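Local atomic coordinates of taurocyamine kinase (Schistosoma mansoni, PDB entry 4WOD), a protein that catalyses the reversible, magnesium-dependent transfer of a phosphate group between ATP and the guanidino compound taurocyamine. Residues Arg126-Phe131 / Glu146-Thr151; Pro291-Ile296 / Ile302-Thr307; Leu443-Asp446 / Lys451-Ala454. The protein carries 4 engineered substitutions. All blocks are in the same frame, centred on the assembly; numbering follows the deposited sequence.

The three contacts follow one another along a chain made of two approximate repeats. Interactions 1 and 2 belong to the first repeat and flank its antiparallel eight-stranded sheet: interaction 1 lies where central strand 117-126 runs out into a loop that packs against helix 139-154, and interaction 2 packs helix 293-299 on the outermost strand 302-306. Their centres are 36 Å apart, and their nearest atoms about 16 Å. Interaction 3, at the end of helix 437-448 in the second repeat, is 41 Å from interaction 2 and 75 Å from interaction 1, centre to centre. Only interaction 2 includes residues of a predicted ATP site; the other two are structural packing.

Interaction 1. Residues Arg126-Phe131 / Glu146-Thr151; sequences RTVEGF and ENKIST
Val128 and Ile149 bring the two backbones nearest, their CA atoms 8.8 Å apart, a spacing bridged by side chains alone. Residues 126-131 leave strand 117-126 and fold into a type II beta turn from Val128 to Phe131, with Gly130 at a backbone conformation (phi 94°) in which a side chain would press on the preceding carbonyl oxygen. Residues 146-151 are a stretch of helix 139-154, to which the chain returns after this loop. The two methyls of Val128 divide the work: CG1 meets Lys148, while CG2 lies 4.2 Å from CD1 of Ile149. Val128 and Ile149 run past one another in opposite senses; the CB of Ile149 does not face the loop, but CG1, set opposite the carbonyl carbon (chi1 -67°), carries CD1 closer to it. Lys148 comes from the helix as a nearly extended aliphatic arm that bends only at its last torsion. Its CD is the shared point of touch, 4.1 Å from CG1 of Val128 and 4.0 Å from CE2 of Phe131, whose ring it meets at a slant. The carbonyl O of Val128 lies in the plane of that ring, at its edge. Leu145 of the same helix touches both Val128 and Phe131, and Ile225 of the neighbouring strand 225-232 touches both Val128 and Ile149, so the apolar packing continues into the helix and the sheet. The contact thus grades from a buried Val128-Ile149 pair to a more exposed margin, where CD of Lys148 meets Phe131. With only carbon atoms meeting across it, this join between the strand exit and the helix rests on van der Waals packing and the hydrophobic effect, without directional polar bonds between the segments.

Interaction 2. Residues Pro291-Ile296 / Ile302-Thr307; sequences PNFKEI and IQPRGT
Lys294 and Pro304 have the nearest CA atoms, 7.0 Å apart, where the first turn of helix 293-299 lies against strand 302-306, the outermost strand of the antiparallel sheet in the phosphagen kinase catalytic domain. Helix and strand are consecutive, joined by a short connection, and a single proline fills the contact between them. Pro304 faces the helix and is gripped by two neighbouring residues at different corners of its ring. Phe293 reaches it with the far end of its phenyl group: CZ lies 3.8 Å and CE2 3.9 Å from CB of Pro304, the approach being oblique to the ring. CG of Phe293 stands opposite the backbone N (chi1 170°), which swings the ring toward the strand although its CB does not point there. Tyr319 of the adjoining strand 318-323 meets the same phenyl ring edge-to-face, making Phe293 a link between the helix and two strands. Arg305 and its two successors belong to a predicted ATP site, and Pro304 immediately precedes them; the packing is therefore next to that site along the chain, while Arg305 itself points away from the helix. On the exposed margin Lys294 bends at its second and fourth torsions and lays methylenes across the proline, its CD 3.5 Å from CG of Pro304.

Interaction 3. Residues Leu443-Asp446 / Lys451-Ala454; sequences LICD and KDSA
A helix C-terminal region and the loop that leaves it meet here: residues 443-446 lie in helix 437-448 of the second phosphagen kinase N-terminal region, and residues 451-454 follow soon after the helix ends. The chain turns back closely, bringing CA of Cys445 within 5.3 Å of CA of Lys451. Cys445 is the one helical side chain that carries the contact. Its SG, turned opposite the carbonyl carbon (chi1 -76°), sits 3.8 Å from CA of Lys451, and so rests against the backbone of the loop; the lysine CB points away from the helix. The same sulfur lies 3.6 Å from OD2 of Asp452, whose carboxylate comes closer than its CB direction would suggest. That is a van der Waals approach of sulfur to oxygen. Asp441, one helical turn before Cys445, brings a second carboxylate close to OD2 of Asp452, which may raise the proton affinity of the pair. The contact is shallow and lies at the surface. The helix also meets its neighbours: Asp446 forms a salt bridge to Lys388 of helix 385-388, Leu443 packs on Tyr385 of that helix, and Ile444 touches Leu635, in the loop before strand 639-646, and Leu691, in the loop before helix 695-715.

Interaction 1. Residues Arg126-Phe131 / Glu146-Thr151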
loop_
_atom_site.group_PDB
_atom_site.type_symbol
_atom_site.label_atom_id
_atom_site.label_comp_id
_atom_site.label_asym_id
_atom_site.label_seq_id
_atom_site.Cartn_x
_atom_site.Cartn_y
_atom_site.Cartn_z
ATOM N N ARG A 126 20.262 -4.882 -23.814
ATOM C CA ARG A 126 20.040 -4.767 -25.246
ATOM C C ARG A 126 19.809 -6.129 -25.882
ATOM O O ARG A 126 20.360 -7.143 -25.441
ATOM C CB ARG A 126 21.227 -4.100 -25.950
ATOM C CG ARG A 126 21.487 -2.644 -25.558
ATOM C CD ARG A 126 20.380 -1.726 -26.065
ATOM N NE ARG A 126 20.733 -0.306 -25.964
ATOM C CZ ARG A 126 20.336 0.491 -24.975
ATOM N NH1 ARG A 126 19.589 -0.005 -23.983
ATOM N NH2 ARG A 126 20.694 1.776 -24.970
ATOM N N THR A 127 18.989 -6.117 -26.923
ATOM C CA THR A 127 18.782 -7.248 -27.806
ATOM C C THR A 127 19.549 -7.000 -29.088
ATOM O O THR A 127 19.405 -5.938 -29.691
ATOM C CB THR A 127 17.313 -7.419 -28.158
ATOM O OG1 THR A 127 16.546 -7.645 -26.970
ATOM C CG2 THR A 127 17.131 -8.566 -29.174
ATOM N N VAL A 128 20.360 -7.961 -29.504
ATOM C CA VAL A 128 21.057 -7.845 -30.790
ATOM C C VAL A 128 20.138 -8.350 -31.926
ATOM O O VAL A 128 19.621 -9.470 -31.865
ATOM C CB VAL A 128 22.406 -8.635 -30.778
ATOM C CG1 VAL A 128 23.051 -8.637 -32.157
ATOM C CG2 VAL A 128 23.374 -8.063 -29.720
ATOM N N GLU A 129 19.914 -7.514 -32.943
ATOM C CA GLU A 129 19.105 -7.921 -34.106
ATOM C C GLU A 129 19.599 -9.203 -34.756
ATOM O O GLU A 129 20.809 -9.432 -34.855
ATOM C CB GLU A 129 19.095 -6.827 -35.170
ATOM C CG GLU A 129 18.248 -5.631 -34.826
ATOM C CD GLU A 129 18.280 -4.581 -35.913
ATOM O OE1 GLU A 129 19.270 -4.549 -36.689
ATOM O OE2 GLU A 129 17.303 -3.801 -35.999
ATOM N N GLY A 130 18.659 -10.017 -35.216
ATOM C CA GLY A 130 18.968 -11.199 -35.987
ATOM C C GLY A 130 19.067 -12.459 -35.150
ATOM O O GLY A 130 19.330 -13.527 -35.690
ATOM N N PHE A 131 18.882 -12.350 -33.832
ATOM C CA PHE A 131 19.044 -13.515 -32.958
ATOM C C PHE A 131 17.829 -13.659 -32.067
ATOM O O PHE A 131 17.273 -12.666 -31.644
ATOM C CB PHE A 131 20.287 -13.406 -32.062
ATOM C CG PHE A 131 21.585 -13.408 -32.809
ATOM C CD1 PHE A 131 22.284 -14.596 -33.012
ATOM C CD2 PHE A 131 22.106 -12.222 -33.307
ATOM C CE1 PHE A 131 23.489 -14.605 -33.685
ATOM C CE2 PHE A 131 23.321 -12.220 -33.996
ATOM C CZ PHE A 131 24.007 -13.412 -34.186
ATOM N N GLU A 146 27.350 -14.737 -28.701
ATOM C CA GLU A 146 28.372 -14.502 -27.681
ATOM C C GLU A 146 29.668 -13.985 -28.313
ATOM O O GLU A 146 30.235 -12.996 -27.839
ATOM C CB GLU A 146 28.650 -15.773 -26.870
ATOM C CG GLU A 146 29.687 -15.573 -25.769
ATOM C CD GLU A 146 30.325 -16.875 -25.292
ATOM O OE1 GLU A 146 30.081 -17.935 -25.910
ATOM O OE2 GLU A 146 31.051 -16.841 -24.271
ATOM N N ASN A 147 30.112 -14.640 -29.389
ATOM C CA ASN A 147 31.338 -14.236 -30.083
ATOM C C ASN A 147 31.232 -12.811 -30.620
ATOM O O ASN A 147 32.154 -12.005 -30.459
ATOM C CB ASN A 147 31.664 -15.184 -31.248
ATOM C CG ASN A 147 32.076 -16.584 -30.790
ATOM O OD1 ASN A 147 32.497 -16.791 -29.658
ATOM N ND2 ASN A 147 31.934 -17.552 -31.681
ATOM N N LYS A 148 30.108 -12.520 -31.271
ATOM C CA LYS A 148 29.819 -11.192 -31.786
ATOM C C LYS A 148 29.918 -10.158 -30.666
ATOM O O LYS A 148 30.553 -9.099 -30.814
ATOM C CB LYS A 148 28.423 -11.172 -32.416
ATOM C CG LYS A 148 28.121 -9.978 -33.314
ATOM C CD LYS A 148 26.625 -9.986 -33.700
ATOM C CE LYS A 148 26.380 -9.307 -35.027
ATOM N NZ LYS A 148 26.743 -10.197 -36.177
ATOM N N ILE A 149 29.321 -10.486 -29.523
ATOM C CA ILE A 149 29.334 -9.551 -28.398
ATOM C C ILE A 149 30.712 -9.426 -27.727
ATOM O O ILE A 149 31.157 -8.301 -27.423
ATOM C CB ILE A 149 28.271 -9.947 -27.342
ATOM C CG1 ILE A 149 26.873 -9.769 -27.942
ATOM C CG2 ILE A 149 28.396 -9.051 -26.125
ATOM C CD1 ILE A 149 25.724 -10.382 -27.131
ATOM N N SER A 150 31.396 -10.546 -27.479
ATOM C CA SER A 150 32.710 -10.444 -26.821
ATOM C C SER A 150 33.699 -9.702 -27.712
ATOM O O SER A 150 34.598 -9.024 -27.218
ATOM C CB SER A 150 33.274 -11.815 -26.451
ATOM O OG SER A 150 33.464 -12.604 -27.609
ATOM N N THR A 151 33.515 -9.813 -29.021
ATOM C CA THR A 151 34.397 -9.108 -29.952
ATOM C C THR A 151 34.199 -7.593 -29.843
ATOM O O THR A 151 35.172 -6.832 -29.831
ATOM C CB THR A 151 34.165 -9.553 -31.407
ATOM O OG1 THR A 151 34.506 -10.932 -31.556
ATOM C CG2 THR A 151 35.029 -8.726 -32.362
#

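Interaction 2. Residues Pro291-Ile296 / Ile302-Thr307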
loop_
_atom_site.group_PDB
_atom_site.type_symbol
_atom_site.label_atom_id
_atom_site.label_comp_id
_atom_site.label_asym_id
_atom_site.label_seq_id
_atom_site.Cartn_x
_atom_site.Cartn_y
_atom_site.Cartn_z
ATOM N N PRO A 291 3.727 3.680 7.418
ATOM C CA PRO A 291 2.687 2.758 6.939
ATOM C C PRO A 291 2.515 2.791 5.427
ATOM O O PRO A 291 2.281 1.740 4.814
ATOM C CB PRO A 291 1.432 3.256 7.650
ATOM C CG PRO A 291 1.953 3.844 8.923
ATOM C CD PRO A 291 3.246 4.525 8.524
ATOM N N ASN A 292 2.653 3.972 4.833
ATOM C CA ASN A 292 2.540 4.126 3.398
ATOM C C ASN A 292 3.893 4.337 2.687
ATOM O O ASN A 292 3.952 5.029 1.666
ATOM C CB ASN A 292 1.595 5.293 3.080
ATOM C CG ASN A 292 2.043 6.590 3.719
ATOM O OD1 ASN A 292 2.753 6.579 4.726
ATOM N ND2 ASN A 292 1.636 7.718 3.135
ATOM N N PHE A 293 4.955 3.741 3.230
ATOM C CA PHE A 293 6.300 3.742 2.623
ATOM C C PHE A 293 6.264 3.516 1.112
ATOM O O PHE A 293 6.737 4.346 0.343
ATOM C CB PHE A 293 7.172 2.668 3.300
ATOM C CG PHE A 293 8.507 2.407 2.617
ATOM C CD1 PHE A 293 9.436 3.424 2.442
ATOM C CD2 PHE A 293 8.852 1.116 2.204
ATOM C CE1 PHE A 293 10.669 3.165 1.833
ATOM C CE2 PHE A 293 10.077 0.851 1.605
ATOM C CZ PHE A 293 10.987 1.879 1.417
ATOM N N LYS A 294 5.675 2.404 0.685
ATOM C CA LYS A 294 5.549 2.116 -0.751
ATOM C C LYS A 294 4.882 3.253 -1.537
ATOM O O LYS A 294 5.369 3.646 -2.608
ATOM C CB LYS A 294 4.766 0.816 -0.968
ATOM C CG LYS A 294 5.437 -0.421 -0.374
ATOM C CD LYS A 294 6.726 -0.760 -1.107
ATOM C CE LYS A 294 7.437 -1.987 -0.521
ATOM N NZ LYS A 294 6.670 -3.256 -0.684
ATOM N N GLU A 295 3.782 3.787 -1.016
ATOM C CA GLU A 295 3.048 4.819 -1.726
ATOM C C GLU A 295 3.891 6.081 -1.792
ATOM O O GLU A 295 3.906 6.765 -2.817
ATOM C CB GLU A 295 1.696 5.102 -1.062
ATOM C CG GLU A 295 0.667 3.946 -1.167
ATOM C CD GLU A 295 1.044 2.698 -0.339
ATOM O OE1 GLU A 295 1.899 2.798 0.575
ATOM O OE2 GLU A 295 0.491 1.604 -0.613
ATOM N N ILE A 296 4.601 6.369 -0.701
ATOM C CA ILE A 296 5.485 7.535 -0.642
ATOM C C ILE A 296 6.542 7.454 -1.742
ATOM O O ILE A 296 6.745 8.417 -2.490
ATOM C CB ILE A 296 6.169 7.663 0.727
ATOM C CG1 ILE A 296 5.122 7.912 1.818
ATOM C CG2 ILE A 296 7.190 8.810 0.714
ATOM C CD1 ILE A 296 5.708 8.193 3.180
ATOM N N ILE A 302 9.646 6.459 -7.510
ATOM C CA ILE A 302 10.627 5.501 -7.050
ATOM C C ILE A 302 9.977 4.151 -6.720
ATOM O O ILE A 302 8.869 4.093 -6.165
ATOM C CB ILE A 302 11.394 6.036 -5.807
ATOM C CG1 ILE A 302 12.235 7.261 -6.188
ATOM C CG2 ILE A 302 12.342 4.975 -5.228
ATOM C CD1 ILE A 302 13.284 6.976 -7.262
ATOM N N GLN A 303 10.674 3.080 -7.090
ATOM C CA GLN A 303 10.301 1.714 -6.729
ATOM C C GLN A 303 11.298 1.141 -5.715
ATOM O O GLN A 303 12.486 1.055 -6.004
ATOM C CB GLN A 303 10.265 0.842 -7.989
ATOM C CG GLN A 303 10.251 -0.664 -7.718
ATOM C CD GLN A 303 8.849 -1.204 -7.535
ATOM O OE1 GLN A 303 7.907 -0.447 -7.293
ATOM N NE2 GLN A 303 8.698 -2.520 -7.657
ATOM N N PRO A 304 10.823 0.758 -4.517
ATOM C CA PRO A 304 11.722 0.166 -3.520
ATOM C C PRO A 304 11.769 -1.371 -3.565
ATOM O O PRO A 304 10.782 -2.032 -3.868
ATOM C CB PRO A 304 11.120 0.646 -2.198
ATOM C CG PRO A 304 9.642 0.696 -2.482
ATOM C CD PRO A 304 9.481 1.016 -3.962
ATOM N N ARG A 305 12.930 -1.937 -3.284
ATOM C CA ARG A 305 13.044 -3.380 -3.144
ATOM C C ARG A 305 13.862 -3.700 -1.912
ATOM O O ARG A 305 14.916 -3.091 -1.667
ATOM C CB ARG A 305 13.663 -4.016 -4.395
ATOM C CG ARG A 305 12.807 -3.920 -5.657
ATOM C CD ARG A 305 13.666 -3.921 -6.924
ATOM N NE ARG A 305 12.885 -3.993 -8.166
ATOM C CZ ARG A 305 12.961 -3.087 -9.143
ATOM N NH1 ARG A 305 13.759 -2.032 -9.004
ATOM N NH2 ARG A 305 12.229 -3.210 -10.248
ATOM N N GLY A 306 13.361 -4.649 -1.128
ATOM C CA GLY A 306 14.028 -5.079 0.082
ATOM C C GLY A 306 15.368 -5.708 -0.231
ATOM O O GLY A 306 15.621 -6.122 -1.365
ATOM N N THR A 307 16.243 -5.751 0.767
ATOM C CA THR A 307 17.543 -6.384 0.605
ATOM C C THR A 307 17.762 -7.383 1.734
ATOM O O THR A 307 18.877 -7.515 2.246
ATOM C CB THR A 307 18.716 -5.354 0.592
ATOM O OG1 THR A 307 18.686 -4.555 1.782
ATOM C CG2 THR A 307 18.642 -4.449 -0.632
#

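Interaction 3. Residues Leu443-Asp446 / Lys451-Ala454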
loop_
_atom_site.group_PDB
_atom_site.type_symbol
_atom_site.label_atom_id
_atom_site.label_comp_id
_atom_site.label_asym_id
_atom_site.label_seq_id
_atom_site.Cartn_x
_atom_site.Cartn_y
_atom_site.Cartn_z
ATOM N N LEU A 443 -11.848 23.215 16.550
ATOM C CA LEU A 443 -12.206 22.185 15.572
ATOM C C LEU A 443 -13.418 21.361 16.009
ATOM O O LEU A 443 -14.297 21.037 15.200
ATOM C CB LEU A 443 -11.004 21.258 15.335
ATOM C CG LEU A 443 -11.082 20.208 14.214
ATOM C CD1 LEU A 443 -9.687 19.937 13.632
ATOM C CD2 LEU A 443 -11.741 18.902 14.698
ATOM N N ILE A 444 -13.421 20.983 17.285
ATOM C CA ILE A 444 -14.491 20.188 17.885
ATOM C C ILE A 444 -15.781 20.999 17.915
ATOM O O ILE A 444 -16.837 20.526 17.509
ATOM C CB ILE A 444 -14.086 19.742 19.319
ATOM C CG1 ILE A 444 -13.052 18.611 19.253
ATOM C CG2 ILE A 444 -15.288 19.326 20.157
ATOM C CD1 ILE A 444 -12.297 18.389 20.567
ATOM N N CYS A 445 -15.665 22.233 18.390
ATOM C CA CYS A 445 -16.770 23.179 18.418
ATOM C C CYS A 445 -17.410 23.367 17.045
ATOM O O CYS A 445 -18.635 23.351 16.919
ATOM C CB CYS A 445 -16.281 24.518 18.954
ATOM S SG CYS A 445 -16.048 24.518 20.745
ATOM N N ASP A 446 -16.567 23.541 16.030
ATOM C CA ASP A 446 -17.005 23.653 14.634
ATOM C C ASP A 446 -17.713 22.383 14.150
ATOM O O ASP A 446 -18.857 22.442 13.694
ATOM C CB ASP A 446 -15.802 23.950 13.734
ATOM C CG ASP A 446 -16.195 24.510 12.365
ATOM O OD1 ASP A 446 -17.332 24.270 11.902
ATOM O OD2 ASP A 446 -15.341 25.187 11.747
ATOM N N LYS A 451 -20.069 25.079 21.551
ATOM C CA LYS A 451 -19.186 26.136 22.036
ATOM C C LYS A 451 -18.719 25.841 23.452
ATOM O O LYS A 451 -19.322 25.024 24.163
ATOM C CB LYS A 451 -19.888 27.503 21.988
ATOM C CG LYS A 451 -21.378 27.452 22.249
ATOM C CD LYS A 451 -22.135 28.220 21.180
ATOM C CE LYS A 451 -23.642 28.001 21.306
ATOM N NZ LYS A 451 -24.023 26.578 21.023
ATOM N N ASP A 452 -17.636 26.508 23.845
ATOM C CA ASP A 452 -17.083 26.396 25.188
ATOM C C ASP A 452 -18.087 26.720 26.283
ATOM O O ASP A 452 -18.650 27.817 26.325
ATOM C CB ASP A 452 -15.879 27.319 25.343
ATOM C CG ASP A 452 -14.689 26.843 24.577
ATOM O OD1 ASP A 452 -13.621 27.471 24.731
ATOM O OD2 ASP A 452 -14.822 25.837 23.834
ATOM N N SER A 453 -18.274 25.762 27.186
ATOM C CA SER A 453 -19.168 25.935 28.320
ATOM C C SER A 453 -18.417 25.826 29.659
ATOM O O SER A 453 -17.382 25.149 29.765
ATOM C CB SER A 453 -20.290 24.903 28.251
ATOM O OG SER A 453 -20.902 24.729 29.517
ATOM N N ALA A 454 -18.955 26.497 30.675
ATOM C CA ALA A 454 -18.409 26.472 32.027
ATOM C C ALA A 454 -18.611 25.128 32.703
ATOM O O ALA A 454 -17.901 24.793 33.659
ATOM C CB ALA A 454 -19.062 27.556 32.865
#